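Local coordinates for protein urea carboxylase (Thermus thermophilus, PDB 3OPF) that is not firmly characterised but is probably an ATP-binding hydrolase related to urea carboxylases, at residues 1-6 and 48-53; 390-395 and 487-492; 403-408 and 468-473; 412-417 and 424-429. All coordinates share one frame; numbering follows the deposited sequence.

Interaction 1 of 4, residues 1-6 and 48-53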
# COMPACT_ATOMS: atom_id res chain seq x y z
N MET A 1 -1.50 -16.03 -5.24
CA MET A 1 -0.24 -16.09 -4.45
C MET A 1 0.78 -15.07 -4.93
O MET A 1 0.83 -14.72 -6.12
CB MET A 1 0.38 -17.49 -4.51
CG MET A 1 0.23 -18.31 -3.23
SD MET A 1 1.37 -19.70 -3.18
CE MET A 1 2.95 -18.86 -3.11
N VAL A 2 1.61 -14.61 -4.00
CA VAL A 2 2.66 -13.64 -4.28
C VAL A 2 3.93 -14.11 -3.58
O VAL A 2 3.87 -14.55 -2.43
CB VAL A 2 2.26 -12.24 -3.76
CG1 VAL A 2 3.41 -11.27 -3.90
CG2 VAL A 2 1.02 -11.73 -4.49
N ARG A 3 5.06 -14.04 -4.28
CA ARG A 3 6.36 -14.30 -3.66
C ARG A 3 7.32 -13.16 -4.02
O ARG A 3 7.01 -12.35 -4.89
CB ARG A 3 6.92 -15.65 -4.10
CG ARG A 3 6.26 -16.83 -3.38
CD ARG A 3 6.80 -18.16 -3.88
NE ARG A 3 6.16 -19.30 -3.22
CZ ARG A 3 6.33 -20.58 -3.59
NH1 ARG A 3 7.11 -20.90 -4.61
NH2 ARG A 3 5.70 -21.54 -2.92
N GLY A 4 8.46 -13.09 -3.35
CA GLY A 4 9.43 -12.04 -3.62
C GLY A 4 10.81 -12.33 -3.08
O GLY A 4 11.02 -13.31 -2.36
N PHE A 5 11.76 -11.47 -3.45
CA PHE A 5 13.13 -11.57 -2.94
C PHE A 5 13.89 -10.26 -3.12
O PHE A 5 13.46 -9.36 -3.87
CB PHE A 5 13.88 -12.72 -3.62
CG PHE A 5 13.85 -12.67 -5.13
CD1 PHE A 5 14.62 -11.75 -5.82
CD2 PHE A 5 13.07 -13.56 -5.85
CE1 PHE A 5 14.60 -11.71 -7.21
CE2 PHE A 5 13.04 -13.53 -7.24
CZ PHE A 5 13.81 -12.60 -7.92
N TYR A 6 15.03 -10.17 -2.43
CA TYR A 6 15.83 -8.95 -2.38
C TYR A 6 17.17 -9.15 -3.06
O TYR A 6 17.84 -10.16 -2.84
CB TYR A 6 16.09 -8.56 -0.91
CG TYR A 6 14.87 -8.04 -0.18
CD1 TYR A 6 14.61 -6.68 -0.11
CD2 TYR A 6 13.98 -8.92 0.44
CE1 TYR A 6 13.49 -6.19 0.56
CE2 TYR A 6 12.86 -8.45 1.11
CZ TYR A 6 12.61 -7.09 1.16
OH TYR A 6 11.50 -6.63 1.82
N LEU A 48 12.09 -7.47 -5.70
CA LEU A 48 11.22 -7.96 -6.76
C LEU A 48 10.09 -8.79 -6.15
O LEU A 48 10.33 -9.60 -5.25
CB LEU A 48 12.01 -8.81 -7.75
CG LEU A 48 13.24 -8.12 -8.37
CD1 LEU A 48 13.97 -9.06 -9.30
CD2 LEU A 48 12.83 -6.84 -9.09
N GLU A 49 8.87 -8.56 -6.62
CA GLU A 49 7.73 -9.41 -6.26
C GLU A 49 7.11 -9.98 -7.54
O GLU A 49 7.01 -9.28 -8.55
CB GLU A 49 6.69 -8.63 -5.45
CG GLU A 49 6.23 -9.38 -4.21
CD GLU A 49 5.42 -8.52 -3.26
OE1 GLU A 49 4.43 -7.91 -3.72
OE2 GLU A 49 5.76 -8.47 -2.06
N TYR A 50 6.71 -11.24 -7.48
CA TYR A 50 6.27 -11.97 -8.67
C TYR A 50 5.18 -12.99 -8.35
O TYR A 50 5.03 -13.41 -7.20
CB TYR A 50 7.46 -12.66 -9.33
CG TYR A 50 8.10 -13.74 -8.48
CD1 TYR A 50 8.95 -13.41 -7.42
CD2 TYR A 50 7.86 -15.09 -8.74
CE1 TYR A 50 9.54 -14.41 -6.64
CE2 TYR A 50 8.45 -16.09 -7.96
CZ TYR A 50 9.29 -15.74 -6.92
OH TYR A 50 9.86 -16.73 -6.15
N ASP A 51 4.43 -13.37 -9.39
CA ASP A 51 3.42 -14.41 -9.30
C ASP A 51 3.99 -15.72 -9.86
O ASP A 51 4.20 -15.83 -11.07
CB ASP A 51 2.16 -14.01 -10.08
CG ASP A 51 1.04 -15.03 -9.97
OD1 ASP A 51 1.23 -16.08 -9.31
OD2 ASP A 51 -0.04 -14.79 -10.55
N PRO A 52 4.26 -16.72 -8.98
CA PRO A 52 4.88 -18.00 -9.38
C PRO A 52 4.18 -18.71 -10.53
O PRO A 52 4.84 -19.31 -11.38
CB PRO A 52 4.79 -18.85 -8.11
CG PRO A 52 4.65 -17.90 -7.01
CD PRO A 52 3.93 -16.71 -7.54
N ARG A 53 2.84 -18.66 -10.55
CA ARG A 53 2.04 -19.29 -11.60
C ARG A 53 2.42 -18.82 -13.00
O ARG A 53 2.51 -19.62 -13.93
CB ARG A 53 0.55 -19.04 -11.36
CG ARG A 53 -0.02 -19.72 -10.12
O HOH W 1 8.70 -19.21 -6.22
O HOH W 2 11.24 -16.01 -3.56
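Arg3 and Tyr50 form a hydrogen-bonded antiparallel pair: Arg3 N donates to Tyr50 O and Tyr50 N to Arg3 O (2.8 Å). Phe5 and Leu48 exchange a second pair, and Gly4 faces Glu49 between them. Gly4 CA lies 3.1 Å from Leu48 O, where a side chain would collide. The strands are the edge 3-8 and the central 45-50 of a three-stranded antiparallel sheet of order 1-3-2, packed against helix 57-66.

Apolar contacts line the face of Arg3, Phe5, Leu48 and Tyr50. Arg3 CB sits over one face of the Tyr50 ring, a CH-pi contact of 4.1 Å to the centroid. The Phe5 ring, its CG between backbone N and carbonyl carbon (chi1 53°), leans back over the neighbouring strand and puts CE1 3.4 Å from Leu48 CD1 and CE2 3.7 Å from Tyr50 CE1. On the other face Val2 CG1 meets Glu49 CG at 3.4 Å; the Glu49 carboxylate goes on to Arg249, Tyr47 and Leu442.

Two waters share Tyr50 OH: one accepts from Arg3 NH1 (2.8 Å), the other donates to Gly4 O.

Interaction 2 of 4, residues 390-395 and 487-492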
# COMPACT_ATOMS: atom_id res chain seq x y z
N PHE A 390 -5.97 -18.50 14.56
CA PHE A 390 -5.17 -18.66 13.34
C PHE A 390 -3.83 -19.34 13.63
O PHE A 390 -3.21 -19.10 14.66
CB PHE A 390 -4.88 -17.30 12.70
CG PHE A 390 -6.11 -16.53 12.28
CD1 PHE A 390 -7.36 -17.14 12.18
CD2 PHE A 390 -6.00 -15.19 11.97
CE1 PHE A 390 -8.48 -16.41 11.78
CE2 PHE A 390 -7.11 -14.46 11.57
CZ PHE A 390 -8.35 -15.07 11.48
N ARG A 391 -3.42 -20.19 12.70
CA ARG A 391 -2.09 -20.79 12.70
C ARG A 391 -1.37 -20.23 11.47
O ARG A 391 -1.79 -20.48 10.35
CB ARG A 391 -2.17 -22.31 12.60
CG ARG A 391 -3.28 -22.94 13.43
CD ARG A 391 -2.89 -23.08 14.89
NE ARG A 391 -1.91 -24.14 15.09
CZ ARG A 391 -1.40 -24.50 16.26
NH1 ARG A 391 -1.77 -23.87 17.38
NH2 ARG A 391 -0.52 -25.48 16.33
N LEU A 392 -0.33 -19.44 11.70
CA LEU A 392 0.39 -18.78 10.61
C LEU A 392 1.78 -19.37 10.50
O LEU A 392 2.55 -19.33 11.46
CB LEU A 392 0.48 -17.28 10.87
CG LEU A 392 -0.85 -16.54 11.06
CD1 LEU A 392 -0.60 -15.10 11.49
CD2 LEU A 392 -1.68 -16.57 9.79
N ARG A 393 2.10 -19.93 9.34
CA ARG A 393 3.44 -20.42 9.07
C ARG A 393 4.37 -19.24 8.76
O ARG A 393 3.97 -18.29 8.07
CB ARG A 393 3.44 -21.43 7.92
CG ARG A 393 2.78 -22.76 8.28
CD ARG A 393 2.42 -23.57 7.05
NE ARG A 393 1.25 -23.02 6.34
CZ ARG A 393 0.69 -23.58 5.27
NH1 ARG A 393 1.16 -24.72 4.77
NH2 ARG A 393 -0.37 -23.01 4.71
N LEU A 394 5.59 -19.30 9.29
CA LEU A 394 6.58 -18.25 9.11
C LEU A 394 7.72 -18.69 8.21
O LEU A 394 8.15 -19.84 8.26
CB LEU A 394 7.18 -17.82 10.45
CG LEU A 394 6.32 -16.96 11.37
CD1 LEU A 394 7.13 -16.59 12.60
CD2 LEU A 394 5.78 -15.71 10.66
N LEU A 395 8.21 -17.76 7.41
CA LEU A 395 9.40 -17.96 6.61
C LEU A 395 10.44 -16.93 7.07
O LEU A 395 10.06 -15.87 7.59
CB LEU A 395 9.08 -17.76 5.13
CG LEU A 395 7.97 -18.65 4.54
CD1 LEU A 395 7.56 -18.16 3.16
CD2 LEU A 395 8.43 -20.09 4.48
N VAL A 487 -8.48 -11.85 18.26
CA VAL A 487 -8.20 -13.15 17.64
C VAL A 487 -6.84 -13.66 18.12
O VAL A 487 -5.87 -12.90 18.16
CB VAL A 487 -8.22 -13.08 16.10
CG1 VAL A 487 -7.81 -14.43 15.50
CG2 VAL A 487 -9.60 -12.68 15.60
N GLU A 488 -6.79 -14.93 18.52
CA GLU A 488 -5.54 -15.57 18.91
C GLU A 488 -4.76 -16.01 17.67
O GLU A 488 -5.34 -16.46 16.68
CB GLU A 488 -5.84 -16.76 19.82
CG GLU A 488 -4.61 -17.49 20.33
CD GLU A 488 -4.96 -18.52 21.38
OE1 GLU A 488 -6.00 -19.20 21.22
OE2 GLU A 488 -4.21 -18.64 22.36
N ILE A 489 -3.43 -15.87 17.73
CA ILE A 489 -2.53 -16.27 16.65
C ILE A 489 -1.36 -17.09 17.22
O ILE A 489 -0.80 -16.75 18.26
CB ILE A 489 -1.99 -15.03 15.89
CG1 ILE A 489 -3.16 -14.30 15.20
CG2 ILE A 489 -0.91 -15.42 14.88
CD1 ILE A 489 -2.75 -13.16 14.30
N HIS A 490 -1.04 -18.19 16.55
CA HIS A 490 0.18 -18.96 16.82
C HIS A 490 1.04 -18.95 15.56
O HIS A 490 0.52 -19.13 14.45
CB HIS A 490 -0.15 -20.41 17.18
CG HIS A 490 -0.92 -20.56 18.45
ND1 HIS A 490 -0.32 -20.91 19.64
CD2 HIS A 490 -2.24 -20.45 18.71
CE1 HIS A 490 -1.24 -20.99 20.59
NE2 HIS A 490 -2.41 -20.71 20.05
N PHE A 491 2.34 -18.73 15.71
CA PHE A 491 3.26 -18.81 14.59
C PHE A 491 3.98 -20.15 14.63
O PHE A 491 4.35 -20.61 15.71
CB PHE A 491 4.28 -17.67 14.63
CG PHE A 491 3.68 -16.32 14.35
CD1 PHE A 491 3.23 -16.01 13.07
CD2 PHE A 491 3.56 -15.37 15.35
CE1 PHE A 491 2.68 -14.76 12.80
CE2 PHE A 491 3.01 -14.12 15.08
CZ PHE A 491 2.57 -13.82 13.81
N THR A 492 4.17 -20.77 13.47
CA THR A 492 4.92 -22.03 13.35
C THR A 492 6.01 -21.91 12.29
O THR A 492 5.90 -21.10 11.36
CB THR A 492 4.02 -23.22 12.96
OG1 THR A 492 3.55 -23.04 11.62
CG2 THR A 492 2.84 -23.34 13.92
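Thr492 O accepts from Leu394 N at 2.8 Å, and Arg393 CA adds a CA-H...O contact to the same oxygen. The other rungs alternate between the strands: Phe390 N to Glu488 O, His490 N to Phe390 O, Leu392 N to His490 O and Thr492 N to Leu392 O. This is the staggered ladder of parallel strands, here the 390-396 and 488-492 pair that joins the first and last strands of a mixed seven-stranded sheet in a domain assigned to the cyclophilin-like clan.

Leu392, Leu394, Ile489 and Phe491 build the buried face. Leu392 CD1 touches Ile489 CG2 at 3.4 Å, tighter than usual, and also meets Phe491 CE1 at 3.5 Å. Leu394 CD2 reaches Phe491 CD1 at 3.5 Å. At the start of the strands Val487 CG1 stands over the centre of the Phe390 ring, 3.9 Å from its centroid. Helix 477-480 covers this side through Leu479 and Leu480.

On the opposite face Arg391, bent at chi2 (-81°) and chi3 (-73°), folds back and brings Arg391 NH1 over one face of the His490 ring, 3.6 Å from His490 CG, with guanidinium and imidazole planes 45° apart. Arg393 lies alongside Thr492 and ends at Asp476. The chemistry is thus divided: hydrocarbon fills the buried face, while the other holds polar groups, and five backbone bonds fix the register of the two strands.

Interaction 3 of 4, residues 403-408 and 468-473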
# COMPACT_ATOMS: atom_id res chain seq x y z
N GLU A 403 16.69 -15.43 17.38
CA GLU A 403 15.99 -15.07 18.61
C GLU A 403 14.60 -14.50 18.32
O GLU A 403 13.65 -14.80 19.04
CB GLU A 403 16.81 -14.08 19.43
N ALA A 404 14.48 -13.67 17.29
CA ALA A 404 13.18 -13.14 16.90
C ALA A 404 12.26 -14.28 16.47
O ALA A 404 11.11 -14.37 16.92
CB ALA A 404 13.32 -12.12 15.77
N PHE A 405 12.79 -15.16 15.63
CA PHE A 405 12.03 -16.30 15.11
C PHE A 405 11.54 -17.19 16.25
O PHE A 405 10.38 -17.60 16.27
CB PHE A 405 12.89 -17.11 14.13
CG PHE A 405 12.17 -17.49 12.87
CD1 PHE A 405 11.87 -18.82 12.60
CD2 PHE A 405 11.79 -16.52 11.96
CE1 PHE A 405 11.21 -19.16 11.43
CE2 PHE A 405 11.13 -16.86 10.80
CZ PHE A 405 10.84 -18.18 10.54
N ARG A 406 12.43 -17.49 17.19
CA ARG A 406 12.07 -18.26 18.39
C ARG A 406 11.00 -17.55 19.21
O ARG A 406 10.05 -18.19 19.68
CB ARG A 406 13.31 -18.53 19.26
CG ARG A 406 13.97 -19.86 18.98
CD ARG A 406 15.10 -20.17 19.98
NE ARG A 406 16.36 -19.53 19.60
CZ ARG A 406 16.81 -18.36 20.07
NH1 ARG A 406 17.98 -17.89 19.64
NH2 ARG A 406 16.12 -17.65 20.97
N ALA A 407 11.16 -16.25 19.40
CA ALA A 407 10.19 -15.47 20.17
C ALA A 407 8.81 -15.53 19.51
O ALA A 407 7.82 -15.80 20.18
CB ALA A 407 10.66 -14.02 20.30
N LEU A 408 8.77 -15.31 18.19
CA LEU A 408 7.51 -15.38 17.44
C LEU A 408 6.79 -16.74 17.57
O LEU A 408 5.56 -16.79 17.65
CB LEU A 408 7.74 -15.04 15.96
CG LEU A 408 8.07 -13.57 15.65
CD1 LEU A 408 8.61 -13.41 14.23
CD2 LEU A 408 6.86 -12.67 15.85
N LYS A 468 12.39 -6.77 9.52
CA LYS A 468 11.48 -7.87 9.25
C LYS A 468 12.21 -9.22 9.41
O LYS A 468 12.79 -9.74 8.46
CB LYS A 468 10.88 -7.73 7.85
CG LYS A 468 10.20 -6.38 7.63
CD LYS A 468 10.16 -5.99 6.17
CE LYS A 468 11.55 -5.77 5.55
NZ LYS A 468 12.31 -4.67 6.19
N PRO A 469 12.20 -9.78 10.63
CA PRO A 469 12.89 -11.06 10.84
C PRO A 469 12.17 -12.27 10.25
O PRO A 469 12.77 -13.33 10.11
CB PRO A 469 12.97 -11.17 12.37
CG PRO A 469 11.93 -10.29 12.90
CD PRO A 469 11.68 -9.21 11.88
N ALA A 470 10.89 -12.10 9.92
CA ALA A 470 10.06 -13.18 9.40
C ALA A 470 9.06 -12.66 8.37
O ALA A 470 8.72 -11.47 8.36
CB ALA A 470 9.32 -13.88 10.54
N LEU A 471 8.59 -13.58 7.53
CA LEU A 471 7.48 -13.35 6.60
C LEU A 471 6.39 -14.38 6.85
O LEU A 471 6.67 -15.58 7.01
CB LEU A 471 7.95 -13.49 5.15
CG LEU A 471 9.19 -12.73 4.70
CD1 LEU A 471 9.68 -13.28 3.36
CD2 LEU A 471 8.90 -11.25 4.60
N VAL A 472 5.14 -13.94 6.86
CA VAL A 472 4.01 -14.87 6.91
C VAL A 472 3.96 -15.62 5.57
O VAL A 472 4.06 -14.99 4.52
CB VAL A 472 2.69 -14.15 7.19
CG1 VAL A 472 1.49 -15.05 6.86
CG2 VAL A 472 2.65 -13.71 8.65
N ASP A 473 3.84 -16.94 5.63
CA ASP A 473 3.74 -17.79 4.44
C ASP A 473 2.62 -17.24 3.55
O ASP A 473 1.53 -16.95 4.05
CB ASP A 473 3.43 -19.24 4.85
CG ASP A 473 3.61 -20.23 3.71
OD1 ASP A 473 4.42 -21.17 3.87
OD2 ASP A 473 2.93 -20.10 2.67
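Ala404 CB meets Pro469 CB at 3.5 Å, the place where helix 403-408 and strand 468-472 come closest in CA register. The next point of close packing is Ala470, whose CB is approached by two helix side chains: Phe405 CE2 at 3.5 Å and Leu408 CD1 at 3.8 Å. Ala470 is small enough for both to rest on one methyl group. Ala404 and Leu408 are buried here, and Leu394 of the neighbouring strand 390-396 touches Phe405, Leu408 and Ala470 as well.

The Phe405 ring reaches this spot from the flank of the helix. Its chi1 of -135° swings the ring toward the strand, bringing CD2 within 3.8 Å of Pro469 O, and Phe400 meets it elsewhere. An alanine here, lacking the ring, would probably open a gap beside the Ala470 methyl and leave Leu394 without one of its neighbours.

The remainder of the helix is looser. Arg406, on the solvent side, does not come near the strand, and Ala407 likewise takes no part, so just one side of the helix engages. The axes lie 7.9 Å apart at 46°, and a mere 188 Å² is buried.

The helix thus packs on a sheet of the carboxyltransferase domain assigned to subdomains A and B. The side chains meet one another through carbon alone, with the Phe405 ring also beside the Pro469 carbonyl oxygen, which suggests that, between these two segments, the fit of carbon surfaces rather than directed polar bonds guides the packing.

Interaction 4 of 4, residues 412-417 and 424-429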
# COMPACT_ATOMS: atom_id res chain seq x y z
N PRO A 412 1.30 -18.01 22.21
CA PRO A 412 0.23 -17.29 21.51
C PRO A 412 0.39 -15.77 21.51
O PRO A 412 0.86 -15.18 22.48
CB PRO A 412 -1.04 -17.69 22.29
CG PRO A 412 -0.57 -18.20 23.58
CD PRO A 412 0.78 -18.81 23.33
N PHE A 413 0.00 -15.16 20.40
CA PHE A 413 -0.15 -13.72 20.29
C PHE A 413 -1.64 -13.43 20.15
O PHE A 413 -2.43 -14.33 19.91
CB PHE A 413 0.59 -13.17 19.06
CG PHE A 413 2.08 -13.12 19.22
CD1 PHE A 413 2.84 -14.28 19.14
CD2 PHE A 413 2.73 -11.90 19.41
CE1 PHE A 413 4.23 -14.23 19.27
CE2 PHE A 413 4.11 -11.85 19.55
CZ PHE A 413 4.86 -13.02 19.48
N ARG A 414 -2.00 -12.16 20.32
CA ARG A 414 -3.38 -11.73 20.14
C ARG A 414 -3.37 -10.49 19.26
O ARG A 414 -2.46 -9.67 19.34
CB ARG A 414 -4.03 -11.39 21.49
CG ARG A 414 -4.30 -12.59 22.38
CD ARG A 414 -5.70 -13.13 22.17
NE ARG A 414 -5.93 -14.34 22.95
CZ ARG A 414 -7.08 -15.01 22.99
NH1 ARG A 414 -7.18 -16.11 23.73
NH2 ARG A 414 -8.14 -14.60 22.29
N VAL A 415 -4.39 -10.37 18.42
CA VAL A 415 -4.53 -9.20 17.57
C VAL A 415 -4.95 -8.00 18.43
O VAL A 415 -6.01 -8.02 19.06
CB VAL A 415 -5.55 -9.44 16.44
CG1 VAL A 415 -5.84 -8.14 15.68
CG2 VAL A 415 -5.03 -10.52 15.50
N ALA A 416 -4.11 -6.98 18.44
CA ALA A 416 -4.41 -5.72 19.11
C ALA A 416 -5.20 -4.80 18.20
O ALA A 416 -6.15 -4.17 18.64
CB ALA A 416 -3.14 -5.03 19.54
N ARG A 417 -4.78 -4.73 16.94
CA ARG A 417 -5.41 -3.89 15.92
C ARG A 417 -5.30 -4.57 14.56
O ARG A 417 -4.32 -5.27 14.31
CB ARG A 417 -4.73 -2.51 15.85
CG ARG A 417 -5.06 -1.59 17.01
CD ARG A 417 -4.28 -0.29 16.98
NE ARG A 417 -4.48 0.48 15.75
CZ ARG A 417 -4.22 1.78 15.62
NH1 ARG A 417 -3.75 2.49 16.65
NH2 ARG A 417 -4.44 2.38 14.46
N GLU A 424 -1.48 -5.65 14.06
CA GLU A 424 -0.61 -5.42 15.21
C GLU A 424 -0.83 -6.50 16.24
O GLU A 424 -1.98 -6.85 16.55
CB GLU A 424 -0.94 -4.06 15.83
CG GLU A 424 -0.07 -3.64 17.01
CD GLU A 424 -0.49 -2.30 17.55
OE1 GLU A 424 -0.27 -1.28 16.86
OE2 GLU A 424 -1.04 -2.25 18.66
N LEU A 425 0.27 -7.00 16.80
CA LEU A 425 0.25 -8.16 17.67
C LEU A 425 0.68 -7.84 19.09
O LEU A 425 1.64 -7.11 19.32
CB LEU A 425 1.19 -9.25 17.11
CG LEU A 425 0.62 -10.25 16.09
CD1 LEU A 425 -0.58 -9.73 15.36
CD2 LEU A 425 1.70 -10.71 15.12
N LEU A 426 -0.04 -8.41 20.05
CA LEU A 426 0.37 -8.35 21.44
C LEU A 426 0.67 -9.76 21.93
O LEU A 426 -0.13 -10.67 21.76
CB LEU A 426 -0.68 -7.64 22.28
CG LEU A 426 -2.09 -8.20 22.41
CD1 LEU A 426 -2.20 -8.97 23.71
CD2 LEU A 426 -3.12 -7.08 22.36
N GLY A 427 1.85 -9.95 22.49
CA GLY A 427 2.28 -11.28 22.93
C GLY A 427 3.70 -11.23 23.43
O GLY A 427 4.16 -10.18 23.86
N PRO A 428 4.42 -12.37 23.37
CA PRO A 428 5.80 -12.37 23.85
C PRO A 428 6.65 -11.29 23.18
O PRO A 428 6.45 -10.97 22.00
CB PRO A 428 6.31 -13.76 23.46
CG PRO A 428 5.09 -14.60 23.40
CD PRO A 428 3.99 -13.70 22.93
N GLU A 429 7.59 -10.74 23.94
CA GLU A 429 8.51 -9.74 23.41
C GLU A 429 9.30 -10.34 22.25
O GLU A 429 9.78 -11.47 22.34
CB GLU A 429 9.47 -9.27 24.51
CG GLU A 429 10.35 -8.09 24.11
CD GLU A 429 11.25 -7.61 25.25
OE1 GLU A 429 11.27 -8.25 26.32
OE2 GLU A 429 11.94 -6.59 25.06
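Phe413 packs across the hairpin against Leu425, Gly427 and Pro428, and can be followed outward. CB lies 3.7 Å from Leu426 O. With CG anti to the carbonyl carbon (chi1 -75°), the ring lies against the end of the partner strand and the Gly427-Pro428 loop after it. CG faces Gly427 CA; Phe413 CD2 meets Gly427 CA at 3.6 Å and Leu425 CB at 3.8 Å, and CE2 comes to 3.5 Å from Pro428 O. On the other side CD1 and CE1 face Pro428 CD, which CZ, at the far end, touches too. That carbon stands over the ring centre, 3.7 Å from the centroid, in a CH-pi contact. Gly427 suits this fit, because a CB there would run into Phe413 CD2. A serine in place of Phe413 would probably leave Pro428 CD without its ring face and Gly427 CA without the ring packed on it.

Arg414 and Leu426 form a hydrogen-bonded antiparallel pair. Further on, Ala416 N donates to Glu424 O and Glu424 N to Arg417 O. Ala416 and Arg417 thus both face Glu424, a classic beta bulge, which coincides with the corner the chain turns at 416. Ala416 CB is pressed against Leu426 CD2 at 3.5 Å, a tight pair. Glu424 is salt-bridged to Arg452.

The hairpin of strands 413-418 and 422-426 lies between strand 488-492, whose Ile489 bonds to Phe413, with Val415 bonded to Val487 just before it, and strand 454-456, which Leu425 and Glu424 touch; the end of helix 402-408 borders the Phe413 ring.

In the fold
From the N terminus, interaction 1 closes the first loop, pairing 1-6 with 48-53 in the subdomain C and D region before the other three begin. Interaction 2 then opens at 390-395 and closes only at 487-492, spanning a long loop in the A and B region. Within that loop lies interaction 3 (403-408 with 468-473), which in turn encloses interaction 4, the short hairpin; none of them cross. Strand 390-396 hydrogen-bonds to 467-472 on one side, and 488-492 to 413-418 on the other, so interactions 2 to 4 reach one sheet, with helix 402-408 packed on it. Interaction 1 meets this group where Tyr6 packs on Lys468, joining the two carboxyltransferase regions.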